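Local coordinates for tartrate dehydrogenase/decarboxylase (Pseudomonas putida, PDB 3FLK) that oxidises (+)-tartrate to oxaloglycolate with NAD, converts meso-tartrate to D-glycerate and oxidatively decarboxylates D-malate to pyruvate, at the interface of chains A and B. Numbering follows the deposited sequence. Chains: chain A/B, Tartrate dehydrogenase/decarboxylase.

Contact 1: the interface of chains A and B. Residues chain A 193-194, 197, 201; chain B 86-87.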
ATOM      1  N   SER A 193     -10.946  -7.981   1.859  1.00 18.67           N
ATOM      2  CA  SER A 193     -11.839  -9.136   1.894  1.00 19.58           C
ATOM      3  C   SER A 193     -12.609  -9.371   0.598  1.00 20.29           C
ATOM      4  O   SER A 193     -13.511 -10.208   0.558  1.00 20.58           O
ATOM      5  CB  SER A 193     -12.791  -9.036   3.091  1.00 19.67           C
ATOM      6  OG  SER A 193     -13.256  -7.707   3.273  1.00 19.62           O
ATOM      7  N   ASN A 194     -12.268  -8.633  -0.457  1.00 20.97           N
ATOM      8  CA  ASN A 194     -12.764  -8.965  -1.788  1.00 21.80           C
ATOM      9  C   ASN A 194     -11.773  -9.830  -2.569  1.00 22.65           C
ATOM     10  O   ASN A 194     -12.130 -10.909  -3.038  1.00 22.84           O
ATOM     11  CB  ASN A 194     -13.223  -7.726  -2.582  1.00 21.57           C
ATOM     12  CG  ASN A 194     -12.231  -6.565  -2.534  1.00 21.35           C
ATOM     13  OD1 ASN A 194     -11.043  -6.739  -2.261  1.00 20.53           O
ATOM     14  ND2 ASN A 194     -12.729  -5.366  -2.820  1.00 20.45           N
ATOM     15  N   ALA A 197      -9.746 -14.137  -0.642  1.00 25.11           N
ATOM     16  CA  ALA A 197     -11.055 -14.738  -0.365  1.00 23.49           C
ATOM     17  C   ALA A 197     -11.167 -15.547   0.932  1.00 22.36           C
ATOM     18  O   ALA A 197     -12.274 -15.870   1.362  1.00 22.21           O
ATOM     19  CB  ALA A 197     -11.506 -15.581  -1.558  1.00 23.46           C
ATOM     20  N   PRO A 201     -11.657 -12.227   4.777  1.00 16.17           N
ATOM     21  CA  PRO A 201     -12.980 -12.423   5.386  1.00 15.80           C
ATOM     22  C   PRO A 201     -12.886 -12.941   6.821  1.00 15.51           C
ATOM     23  O   PRO A 201     -13.699 -12.566   7.661  1.00 15.39           O
ATOM     24  CB  PRO A 201     -13.627 -13.469   4.476  1.00 15.87           C
ATOM     25  CG  PRO A 201     -12.977 -13.246   3.157  1.00 15.86           C
ATOM     26  CD  PRO A 201     -11.547 -12.955   3.498  1.00 16.03           C
TER
ATOM     27  N   ASP B  86     -18.334  -9.312   0.061  1.00 19.11           N
ATOM     28  CA  ASP B  86     -17.449  -8.786  -0.984  1.00 18.98           C
ATOM     29  C   ASP B  86     -16.668  -9.869  -1.725  1.00 18.84           C
ATOM     30  O   ASP B  86     -16.458  -9.763  -2.934  1.00 18.82           O
ATOM     31  CB  ASP B  86     -16.472  -7.756  -0.406  1.00 18.99           C
ATOM     32  CG  ASP B  86     -17.111  -6.396  -0.178  1.00 19.24           C
ATOM     33  OD1 ASP B  86     -18.248  -6.164  -0.649  1.00 19.20           O
ATOM     34  OD2 ASP B  86     -16.461  -5.549   0.475  1.00 19.29           O
ATOM     35  N   HIS B  87     -16.233 -10.902  -1.004  1.00 18.68           N
ATOM     36  CA  HIS B  87     -15.484 -11.990  -1.635  1.00 18.69           C
ATOM     37  C   HIS B  87     -16.369 -12.831  -2.553  1.00 18.62           C
ATOM     38  O   HIS B  87     -15.905 -13.333  -3.576  1.00 18.77           O
ATOM     39  CB  HIS B  87     -14.740 -12.857  -0.607  1.00 18.82           C
ATOM     40  CG  HIS B  87     -15.633 -13.651   0.296  1.00 19.31           C
ATOM     41  ND1 HIS B  87     -16.290 -13.095   1.373  1.00 19.68           N
ATOM     42  CD2 HIS B  87     -15.957 -14.967   0.296  1.00 19.86           C
ATOM     43  CE1 HIS B  87     -16.989 -14.032   1.991  1.00 20.08           C
ATOM     44  NE2 HIS B  87     -16.806 -15.176   1.356  1.00 20.30           N
TER
HETATM   45  O   HOH W   1     -15.839 -10.525   2.341  1.00 20.78           O
HETATM   46  O   HOH W   2     -16.007  -6.481   2.980  1.00 32.43           O

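Contact 2: the interface of chains A and B. Residues chain A 224-225, 228, 250, 254; chain B 228, 250, 253-254.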
ATOM      1  N   ILE A 224      -7.559  -2.121   1.723  1.00 12.01           N
ATOM      2  CA  ILE A 224      -6.222  -1.526   1.780  1.00 11.76           C
ATOM      3  C   ILE A 224      -5.982  -0.461   0.703  1.00 11.88           C
ATOM      4  O   ILE A 224      -5.331   0.547   0.973  1.00 12.24           O
ATOM      5  CB  ILE A 224      -5.091  -2.611   1.811  1.00 11.69           C
ATOM      6  CG1 ILE A 224      -3.712  -1.981   2.079  1.00 11.03           C
ATOM      7  CG2 ILE A 224      -5.080  -3.460   0.533  1.00 11.13           C
ATOM      8  CD1 ILE A 224      -3.541  -1.397   3.482  1.00  9.83           C
ATOM      9  N   ASP A 225      -6.524  -0.669  -0.495  1.00 12.09           N
ATOM     10  CA  ASP A 225      -6.334   0.289  -1.586  1.00 12.22           C
ATOM     11  C   ASP A 225      -6.929   1.666  -1.269  1.00 12.17           C
ATOM     12  O   ASP A 225      -6.234   2.678  -1.379  1.00 11.85           O
ATOM     13  CB  ASP A 225      -6.805  -0.266  -2.942  1.00 12.35           C
ATOM     14  CG  ASP A 225      -8.288  -0.635  -2.970  1.00 12.98           C
ATOM     15  OD1 ASP A 225      -8.937  -0.721  -1.906  1.00 13.85           O
ATOM     16  OD2 ASP A 225      -8.804  -0.848  -4.087  1.00 13.03           O
ATOM     17  N   CYS A 228      -5.141   3.441   1.842  1.00 11.99           N
ATOM     18  CA  CYS A 228      -3.960   4.186   1.402  1.00 12.40           C
ATOM     19  C   CYS A 228      -4.328   5.537   0.786  1.00 12.48           C
ATOM     20  O   CYS A 228      -3.690   6.550   1.077  1.00 12.43           O
ATOM     21  CB  CYS A 228      -3.131   3.352   0.421  1.00 12.34           C
ATOM     22  SG  CYS A 228      -2.261   1.989   1.218  1.00 13.40           S
ATOM     23  N   ILE A 250       3.211  -1.488   5.013  1.00 11.88           N
ATOM     24  CA  ILE A 250       2.930  -0.471   3.994  1.00 11.84           C
ATOM     25  C   ILE A 250       2.449   0.856   4.597  1.00 11.95           C
ATOM     26  O   ILE A 250       2.977   1.927   4.270  1.00 11.72           O
ATOM     27  CB  ILE A 250       1.911  -0.982   2.945  1.00 12.07           C
ATOM     28  CG1 ILE A 250       2.508  -2.144   2.139  1.00 11.96           C
ATOM     29  CG2 ILE A 250       1.474   0.151   2.008  1.00 12.37           C
ATOM     30  CD1 ILE A 250       1.471  -3.048   1.478  1.00 12.62           C
ATOM     31  N   LEU A 254       3.863   4.880   4.470  1.00 11.82           N
ATOM     32  CA  LEU A 254       2.976   5.853   3.833  1.00 11.90           C
ATOM     33  C   LEU A 254       2.562   6.990   4.771  1.00 11.99           C
ATOM     34  O   LEU A 254       2.629   8.166   4.394  1.00 11.98           O
ATOM     35  CB  LEU A 254       1.735   5.156   3.264  1.00 11.94           C
ATOM     36  CG  LEU A 254       0.692   6.028   2.559  1.00 11.94           C
ATOM     37  CD1 LEU A 254       1.277   6.724   1.342  1.00 11.99           C
ATOM     38  CD2 LEU A 254      -0.507   5.191   2.159  1.00 11.93           C
TER
ATOM     39  N   CYS B 228       5.179   3.227  -1.896  1.00 10.57           N
ATOM     40  CA  CYS B 228       3.993   4.015  -1.531  1.00 10.95           C
ATOM     41  C   CYS B 228       4.378   5.397  -0.985  1.00 10.66           C
ATOM     42  O   CYS B 228       3.755   6.400  -1.329  1.00 10.52           O
ATOM     43  CB  CYS B 228       3.110   3.253  -0.535  1.00 10.91           C
ATOM     44  SG  CYS B 228       2.267   1.817  -1.263  1.00 12.76           S
ATOM     45  N   ILE B 250      -3.287  -1.653  -4.842  1.00 12.91           N
ATOM     46  CA  ILE B 250      -2.970  -0.601  -3.874  1.00 12.96           C
ATOM     47  C   ILE B 250      -2.458   0.666  -4.566  1.00 12.76           C
ATOM     48  O   ILE B 250      -2.964   1.762  -4.324  1.00 12.72           O
ATOM     49  CB  ILE B 250      -1.942  -1.088  -2.820  1.00 13.06           C
ATOM     50  CG1 ILE B 250      -2.546  -2.209  -1.965  1.00 13.21           C
ATOM     51  CG2 ILE B 250      -1.469   0.075  -1.935  1.00 13.32           C
ATOM     52  CD1 ILE B 250      -1.532  -2.994  -1.143  1.00 13.38           C
ATOM     53  N   ASP B 253      -4.993   2.969  -6.501  1.00 12.69           N
ATOM     54  CA  ASP B 253      -5.829   3.880  -5.716  1.00 12.78           C
ATOM     55  C   ASP B 253      -4.961   5.018  -5.162  1.00 12.55           C
ATOM     56  O   ASP B 253      -5.366   6.184  -5.178  1.00 12.32           O
ATOM     57  CB  ASP B 253      -6.544   3.146  -4.571  1.00 12.90           C
ATOM     58  CG  ASP B 253      -7.968   2.710  -4.929  1.00 13.95           C
ATOM     59  OD1 ASP B 253      -8.256   2.445  -6.118  1.00 14.72           O
ATOM     60  OD2 ASP B 253      -8.809   2.619  -4.006  1.00 13.88           O
ATOM     61  N   LEU B 254      -3.764   4.671  -4.688  1.00 12.32           N
ATOM     62  CA  LEU B 254      -2.845   5.659  -4.107  1.00 12.24           C
ATOM     63  C   LEU B 254      -2.400   6.729  -5.107  1.00 12.22           C
ATOM     64  O   LEU B 254      -2.422   7.923  -4.795  1.00 12.23           O
ATOM     65  CB  LEU B 254      -1.624   4.979  -3.474  1.00 12.16           C
ATOM     66  CG  LEU B 254      -0.594   5.907  -2.818  1.00 11.96           C
ATOM     67  CD1 LEU B 254      -1.200   6.677  -1.639  1.00 11.85           C
ATOM     68  CD2 LEU B 254       0.616   5.123  -2.372  1.00 11.98           C
TER

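Contact 3: the interface of chains A and B. Residues chain A 86-87, 90-91, 141, 249; chain B 192-195.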
ATOM      1  N   ASP A  86      18.127  -9.655   0.447  1.00 15.86           N
ATOM      2  CA  ASP A  86      17.268  -9.054   1.476  1.00 15.66           C
ATOM      3  C   ASP A  86      16.457 -10.077   2.278  1.00 15.66           C
ATOM      4  O   ASP A  86      16.216  -9.879   3.469  1.00 15.62           O
ATOM      5  CB  ASP A  86      16.328  -8.007   0.863  1.00 15.67           C
ATOM      6  CG  ASP A  86      17.014  -6.664   0.607  1.00 16.05           C
ATOM      7  OD1 ASP A  86      18.118  -6.421   1.148  1.00 15.10           O
ATOM      8  OD2 ASP A  86      16.439  -5.847  -0.145  1.00 15.99           O
ATOM      9  N   HIS A  87      16.039 -11.164   1.632  1.00 15.51           N
ATOM     10  CA  HIS A  87      15.276 -12.199   2.333  1.00 15.51           C
ATOM     11  C   HIS A  87      16.159 -13.005   3.283  1.00 15.46           C
ATOM     12  O   HIS A  87      15.695 -13.459   4.326  1.00 15.57           O
ATOM     13  CB  HIS A  87      14.503 -13.104   1.362  1.00 15.67           C
ATOM     14  CG  HIS A  87      15.369 -14.012   0.546  1.00 15.57           C
ATOM     15  ND1 HIS A  87      16.016 -13.597  -0.597  1.00 15.98           N
ATOM     16  CD2 HIS A  87      15.682 -15.322   0.701  1.00 16.08           C
ATOM     17  CE1 HIS A  87      16.700 -14.607  -1.106  1.00 16.26           C
ATOM     18  NE2 HIS A  87      16.511 -15.666  -0.339  1.00 16.68           N
ATOM     19  N   LEU A  90      17.059 -10.329   6.453  1.00 14.96           N
ATOM     20  CA  LEU A  90      15.921 -10.044   7.332  1.00 15.53           C
ATOM     21  C   LEU A  90      15.461 -11.273   8.118  1.00 15.50           C
ATOM     22  O   LEU A  90      15.265 -11.199   9.333  1.00 15.35           O
ATOM     23  CB  LEU A  90      14.748  -9.438   6.549  1.00 15.59           C
ATOM     24  CG  LEU A  90      13.689  -8.713   7.394  1.00 16.28           C
ATOM     25  CD1 LEU A  90      14.203  -7.366   7.883  1.00 17.37           C
ATOM     26  CD2 LEU A  90      12.392  -8.527   6.615  1.00 16.14           C
ATOM     27  N   TRP A  91      15.304 -12.397   7.418  1.00 15.70           N
ATOM     28  CA  TRP A  91      14.844 -13.643   8.031  1.00 15.92           C
ATOM     29  C   TRP A  91      15.879 -14.269   8.959  1.00 16.05           C
ATOM     30  O   TRP A  91      15.526 -15.004   9.881  1.00 16.17           O
ATOM     31  CB  TRP A  91      14.398 -14.644   6.961  1.00 16.13           C
ATOM     32  CG  TRP A  91      13.052 -14.321   6.398  1.00 16.15           C
ATOM     33  CD1 TRP A  91      12.777 -13.489   5.351  1.00 16.43           C
ATOM     34  CD2 TRP A  91      11.791 -14.814   6.863  1.00 16.50           C
ATOM     35  NE1 TRP A  91      11.417 -13.433   5.134  1.00 16.43           N
ATOM     36  CE2 TRP A  91      10.792 -14.241   6.046  1.00 16.27           C
ATOM     37  CE3 TRP A  91      11.408 -15.684   7.891  1.00 16.73           C
ATOM     38  CZ2 TRP A  91       9.432 -14.507   6.229  1.00 17.01           C
ATOM     39  CZ3 TRP A  91      10.057 -15.950   8.070  1.00 16.69           C
ATOM     40  CH2 TRP A  91       9.087 -15.365   7.242  1.00 16.71           C
ATOM     41  N   TYR A 141       3.872 -12.308   5.584  1.00 18.43           N
ATOM     42  CA  TYR A 141       5.317 -12.484   5.610  1.00 18.69           C
ATOM     43  C   TYR A 141       5.660 -13.907   6.002  1.00 18.64           C
ATOM     44  O   TYR A 141       5.476 -14.327   7.146  1.00 18.53           O
ATOM     45  CB  TYR A 141       6.000 -11.446   6.502  1.00 19.09           C
ATOM     46  CG  TYR A 141       6.001 -10.056   5.897  1.00 19.66           C
ATOM     47  CD1 TYR A 141       5.674  -9.858   4.551  1.00 20.50           C
ATOM     48  CD2 TYR A 141       6.359  -8.945   6.655  1.00 20.44           C
ATOM     49  CE1 TYR A 141       5.682  -8.586   3.986  1.00 20.97           C
ATOM     50  CE2 TYR A 141       6.370  -7.669   6.099  1.00 20.46           C
ATOM     51  CZ  TYR A 141       6.031  -7.497   4.769  1.00 20.56           C
ATOM     52  OH  TYR A 141       6.046  -6.238   4.217  1.00 20.51           O
ATOM     53  N   ASP A 249       3.022  -2.870   7.535  1.00 11.79           N
ATOM     54  CA  ASP A 249       4.308  -2.467   6.962  1.00 12.06           C
ATOM     55  C   ASP A 249       4.126  -1.314   5.964  1.00 11.99           C
ATOM     56  O   ASP A 249       4.789  -0.279   6.074  1.00 11.91           O
ATOM     57  CB  ASP A 249       4.978  -3.674   6.291  1.00 12.21           C
ATOM     58  CG  ASP A 249       6.446  -3.440   5.958  1.00 13.38           C
ATOM     59  OD1 ASP A 249       6.934  -2.293   6.041  1.00 13.30           O
ATOM     60  OD2 ASP A 249       7.121  -4.427   5.601  1.00 15.81           O
TER
ATOM     61  N   LYS B 192       8.576  -6.925  -2.641  1.00 14.72           N
ATOM     62  CA  LYS B 192       8.756  -7.016  -1.188  1.00 15.46           C
ATOM     63  C   LYS B 192       9.573  -8.258  -0.870  1.00 16.02           C
ATOM     64  O   LYS B 192       9.119  -9.171  -0.166  1.00 16.08           O
ATOM     65  CB  LYS B 192       7.418  -7.005  -0.432  1.00 15.43           C
ATOM     66  CG  LYS B 192       7.525  -6.498   1.019  1.00 16.02           C
ATOM     67  CD  LYS B 192       8.247  -5.142   1.084  1.00 16.95           C
ATOM     68  CE  LYS B 192       8.023  -4.415   2.399  1.00 17.87           C
ATOM     69  NZ  LYS B 192       8.810  -4.993   3.520  1.00 18.17           N
ATOM     70  N   SER B 193      10.791  -8.276  -1.403  1.00 16.70           N
ATOM     71  CA  SER B 193      11.664  -9.445  -1.351  1.00 17.80           C
ATOM     72  C   SER B 193      12.433  -9.624  -0.041  1.00 18.70           C
ATOM     73  O   SER B 193      13.356 -10.439   0.027  1.00 19.07           O
ATOM     74  CB  SER B 193      12.623  -9.447  -2.548  1.00 17.81           C
ATOM     75  OG  SER B 193      13.150  -8.151  -2.792  1.00 17.48           O
ATOM     76  N   ASN B 194      12.068  -8.867   0.991  1.00 19.50           N
ATOM     77  CA  ASN B 194      12.569  -9.158   2.331  1.00 20.39           C
ATOM     78  C   ASN B 194      11.561  -9.953   3.156  1.00 21.27           C
ATOM     79  O   ASN B 194      11.888 -11.025   3.662  1.00 21.58           O
ATOM     80  CB  ASN B 194      13.094  -7.911   3.072  1.00 20.15           C
ATOM     81  CG  ASN B 194      12.167  -6.702   2.969  1.00 19.81           C
ATOM     82  OD1 ASN B 194      10.955  -6.825   2.780  1.00 18.88           O
ATOM     83  ND2 ASN B 194      12.747  -5.518   3.107  1.00 19.76           N
ATOM     84  N   GLY B 195      10.333  -9.447   3.252  1.00 22.22           N
ATOM     85  CA  GLY B 195       9.262 -10.105   4.006  1.00 23.42           C
ATOM     86  C   GLY B 195       8.684 -11.356   3.363  1.00 24.46           C
ATOM     87  O   GLY B 195       8.463 -12.362   4.040  1.00 24.27           O
TER
HETATM   88  O   HOH W   3      15.735 -10.926  -1.677  1.00 25.52           O
HETATM   89  O   HOH W   4      15.780  -7.035  -2.491  1.00 29.74           O

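Contact 1: the interface of chains A and B
The loop carrying A:Ser193 and A:Asn194 runs over the first turn of the short helix 86-91 of chain B, near enough for the alpha carbons of A:Asn194 and B:His87 to lie 4.1 Å apart. This is part of the interface of a homodimeric dehydrogenase, and its polar links run through water. B:His87 has the most surface hidden in the patch. Its CG stands between the backbone N and the carbonyl carbon (chi1 67°), which turns the imidazole toward A:Pro201, the third residue of helix 199-211. There the ring carbon CG of the proline lies over one face of the imidazole, 3.7 Å above its plane and displaced toward the rim. A proline suits the place, being a compact apolar ring that can lie against a flat one near the start of a helix. At the imidazole edge, in the ring plane, ND1 meets a water at 2.8 Å in a nearly straight line, 167° at the hydrogen if ND1 carries it. The same water lies 2.9 Å from the backbone O of A:Ser193, joining ring to loop. Farther along, the CB atoms of A:Asn194, a residue of the NADH pocket, and B:Asp86 touch at 3.9 Å. Serine and aspartate are short enough to leave room for a second water between them: it is 3.0 Å from the hydroxyl OG of A:Ser193 and 2.7 Å from the carboxylate OD2 of B:Asp86.

Contact 2: the interface of chains A and B
B:Ile250 is wedged among A:Ile224, A:Asp225 and A:Cys228, in a member of the isocitrate and isopropylmalate dehydrogenase family. Helices 224-233 and 245-258 of both chains form the four-helix bundle at the dimer interface typical of this family. The beta-branch of B:Ile250 lets it serve two neighbours at once: CG1, beside the backbone N (chi1 -65°), meets the CG2 methyl of A:Ile224 at 3.8 Å, while CG2, anti to that N, touches the sulfur of A:Cys228 at 3.8 Å. Its CD1 reaches tip to tip toward CD1 of A:Ile250 at 4.0 Å. The small thiol can pack closely against an isoleucine methyl, and B:Cys228 repeats the arrangement against CG2 of A:Ile250. Close to the axis A:Leu254 and B:Leu254 run antiparallel alongside one another, their CD1 methyls 3.9 Å apart, each also lying against the backbone O of the opposite Cys228. At the outer end A:Asp225 lays its carboxylate on that of B:Asp253, the planes only 4° apart and OD2 to OD2 3.5 Å. The stack brings together one aspartate from each chain, both inferred ligands of the manganese or magnesium ion, so the metal site probably spans the two subunits.

Contact 3: the interface of chains A and B
The carboxylate oxygen OD2 of A:Asp249 is gripped by donors from both subunits: the side-chain nitrogen NZ of B:Lys192 at 2.7 Å, a salt bridge, and the phenol OH of A:Tyr141 at 2.5 Å. These two residues are the family's catalytic acid-base pair. The lysine comes to the syn side, the tyrosine to the anti side, both from one face of the carboxylate and about 30° out of its plane. Lysine suits the place: bent at its second and fourth torsions (chi2 52°, chi4 75°), its long chain crosses the interface to meet the aspartate tip to tip. Its NZ also donates to the amide oxygen OD1 of B:Asn194 at 2.9 Å. That oxygen also takes the backbone N of B:Gly195, at 2.7 Å on a lone pair, which should limit rotation of the amide. The CB of B:Asn194 rests on the CD2 methyl of A:Leu90 at 3.7 Å. B:Gly195, bare of a side chain, brings its CA over the A:Tyr141 ring, 3.7 Å from the centroid. An alanine in place of A:Tyr141 would probably leave A:Asp249 OD2 with one donor fewer and open a gap beneath the glycine. The indole NE1 of A:Trp91 adds weak bonds to the backbone O atoms of B:Asn194 and B:Gly195. The site joins the loop after strand 186-191 of chain B to helices 86-91 and 245-258 of chain A, where an inferred metal ligand is held by a tyrosine of its own chain and a lysine of the other.

The three centres of C-alpha atoms form a triangle, with contact 2 about 18 Å from contact 1 and 19 Å from contact 3, which are themselves about 25 Å apart. Contacts 1 and 3 are overlapping two-fold mates, both pairing helix 86-91 of one chain with the 193-194 loop of the other, with contact 3 extending inward to helix 245-258. That helix also runs through contact 2, so contacts 2 and 3 share it. Because the inferred metal ligands Asp225 of one chain and Asp253 of the other meet in contact 2, and Asp249 lies in contact 3, each active site is probably completed by both subunits of the homodimer.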